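Local atomic coordinates of guanylate kinase (Stenotrophomonas maltophilia, PDB entry 7S5E), a protein that catalyses transfer of a phosphate group from ATP to GMP, giving ADP and GDP, and probably serves the recycling of GMP. Residues Ala146-Met151 with Gln164-Ala169. Numbering follows the deposited sequence.
With ADP (adenosine-5'-diphosphate), chain J.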
# COMPACT_ATOMS: atom_id res chain seq x y z
N ALA A 146 -22.27 11.77 -9.77
CA ALA A 146 -22.39 11.11 -8.48
C ALA A 146 -21.99 12.04 -7.35
O ALA A 146 -22.56 11.96 -6.25
CB ALA A 146 -21.53 9.84 -8.44
N LEU A 147 -21.04 12.93 -7.60
CA LEU A 147 -20.60 13.87 -6.56
C LEU A 147 -21.74 14.79 -6.15
O LEU A 147 -22.02 14.94 -4.95
CB LEU A 147 -19.40 14.67 -7.06
CG LEU A 147 -18.79 15.65 -6.07
CD1 LEU A 147 -18.39 14.97 -4.77
CD2 LEU A 147 -17.60 16.35 -6.70
N GLN A 148 -22.41 15.41 -7.12
CA GLN A 148 -23.46 16.36 -6.78
C GLN A 148 -24.72 15.66 -6.28
O GLN A 148 -25.49 16.24 -5.52
CB GLN A 148 -23.79 17.25 -7.98
CG GLN A 148 -24.56 16.57 -9.09
CD GLN A 148 -24.99 17.55 -10.17
OE1 GLN A 148 -26.15 17.96 -10.23
NE2 GLN A 148 -24.04 17.95 -11.02
N ASP A 149 -24.94 14.41 -6.71
CA ASP A 149 -26.05 13.63 -6.16
C ASP A 149 -25.85 13.38 -4.67
O ASP A 149 -26.80 13.46 -3.88
CB ASP A 149 -26.20 12.32 -6.92
CG ASP A 149 -26.79 12.52 -8.30
OD1 ASP A 149 -27.21 13.65 -8.62
OD2 ASP A 149 -26.85 11.53 -9.06
N ARG A 150 -24.61 13.09 -4.26
CA ARG A 150 -24.36 12.82 -2.85
C ARG A 150 -24.46 14.09 -2.00
O ARG A 150 -24.88 14.02 -0.84
CB ARG A 150 -22.98 12.16 -2.69
CG ARG A 150 -22.90 10.78 -3.33
CD ARG A 150 -21.47 10.23 -3.33
NE ARG A 150 -21.41 8.91 -3.94
CZ ARG A 150 -20.28 8.28 -4.23
NH1 ARG A 150 -19.10 8.83 -4.01
NH2 ARG A 150 -20.35 7.05 -4.76
N MET A 151 -24.10 15.25 -2.56
CA MET A 151 -24.32 16.50 -1.83
C MET A 151 -25.80 16.72 -1.58
O MET A 151 -26.19 17.12 -0.47
CB MET A 151 -23.72 17.67 -2.61
CG MET A 151 -22.23 17.60 -2.80
SD MET A 151 -21.61 19.12 -3.52
CE MET A 151 -19.87 18.73 -3.73
N GLN A 164 -21.85 26.09 -5.59
CA GLN A 164 -20.60 26.60 -5.05
C GLN A 164 -19.69 25.47 -4.58
O GLN A 164 -18.47 25.52 -4.79
CB GLN A 164 -20.88 27.57 -3.91
CG GLN A 164 -19.66 27.98 -3.10
CD GLN A 164 -20.03 28.51 -1.73
OE1 GLN A 164 -20.89 29.38 -1.60
NE2 GLN A 164 -19.39 27.98 -0.69
N ARG A 165 -20.26 24.45 -3.94
CA ARG A 165 -19.45 23.34 -3.44
C ARG A 165 -18.86 22.52 -4.58
O ARG A 165 -17.72 22.06 -4.50
CB ARG A 165 -20.28 22.46 -2.51
CG ARG A 165 -20.72 23.16 -1.24
CD ARG A 165 -20.63 22.22 -0.05
NE ARG A 165 -21.74 22.38 0.88
CZ ARG A 165 -21.75 23.23 1.90
NH1 ARG A 165 -20.75 24.08 2.11
NH2 ARG A 165 -22.79 23.24 2.73
N LEU A 166 -19.62 22.32 -5.66
CA LEU A 166 -19.08 21.58 -6.80
C LEU A 166 -17.90 22.32 -7.42
O LEU A 166 -16.89 21.70 -7.77
CB LEU A 166 -20.16 21.38 -7.86
CG LEU A 166 -21.31 20.45 -7.48
CD1 LEU A 166 -22.40 20.57 -8.55
CD2 LEU A 166 -20.80 19.03 -7.36
N GLY A 167 -17.99 23.64 -7.54
CA GLY A 167 -16.84 24.39 -8.01
C GLY A 167 -15.66 24.26 -7.07
O GLY A 167 -14.51 24.17 -7.51
N ALA A 168 -15.92 24.24 -5.76
CA ALA A 168 -14.86 24.00 -4.80
C ALA A 168 -14.33 22.58 -4.90
O ALA A 168 -13.15 22.34 -4.59
CB ALA A 168 -15.34 24.28 -3.38
N ALA A 169 -15.17 21.63 -5.31
CA ALA A 169 -14.74 20.23 -5.38
C ALA A 169 -13.74 20.02 -6.51
O ALA A 169 -12.75 19.30 -6.34
CB ALA A 169 -15.95 19.32 -5.54
PB ADP J . -17.77 13.75 2.60
O1B ADP J . -16.77 13.48 1.45
O2B ADP J . -17.15 13.54 3.99
O3B ADP J . -18.40 15.16 2.55
PA ADP J . -19.69 11.85 3.64
O1A ADP J . -18.89 10.64 3.96
O2A ADP J . -19.91 12.73 4.87
O3A ADP J . -18.98 12.73 2.51
O5' ADP J . -21.05 11.58 2.93
C5' ADP J . -21.25 11.87 1.53
C4' ADP J . -22.64 11.38 1.19
O4' ADP J . -22.56 10.36 0.17
C3' ADP J . -23.36 10.74 2.37
O3' ADP J . -24.76 10.93 2.22
C2' ADP J . -22.92 9.27 2.24
O2' ADP J . -23.81 8.38 2.90
C1' ADP J . -22.93 9.11 0.72
N9 ADP J . -22.02 8.09 0.20
C8 ADP J . -20.73 7.85 0.60
N7 ADP J . -20.13 6.92 -0.09
C5 ADP J . -21.08 6.51 -1.01
C6 ADP J . -21.06 5.56 -2.05
N6 ADP J . -20.00 4.81 -2.36
N1 ADP J . -22.19 5.41 -2.78
C2 ADP J . -23.26 6.15 -2.49
N3 ADP J . -23.39 7.08 -1.54
C4 ADP J . -22.26 7.22 -0.83
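L166 reaches from helix 159-173 to helix 144-154 with its two methyl branches: CD2 lies 3.5 Å from Q148 CB, and CD1 lies beside the same carbon at 3.6 Å. CD2 also meets the methyl end of M151, 3.8 Å from CE, and passes L147 CG more loosely. M151 keeps an extended chain beyond CG (chi2 -172°, chi3 -176°), which carries its thioether across to the opposite helix; there SD packs against R165 CB at 3.7 Å. At the other end of the contact L147 CD2 sits 3.6 Å from A169 CB, and no hydrogen bond joins the two segments. The axes of segments 146-151 and 164-169 approach to 10.6 Å, with 136° between their N-to-C directions. Their helices follow strand 135-140 of the parallel sheet in the P-loop kinase fold, consistent with the LID region of guanylate kinases. R150, on helix 144-154 but outside this contact, meets ADP: the adenine lies over one guanidinium face, ADP C5 3.6 Å above the guanidinium plane and displaced toward its rim, and R150 NH2 is hydrogen-bonded to N185 O. A169 touches P30 of the phosphate-binding loop, while L147 rests on P141. Q148 OE1 is hydrogen-bonded to R152 NH1, and R165 NH2 forms a salt bridge with D157. The R165 side chain also nears R61, a GMP-binding arginine, and lies about 6 Å from the bound GMP (nearest atoms).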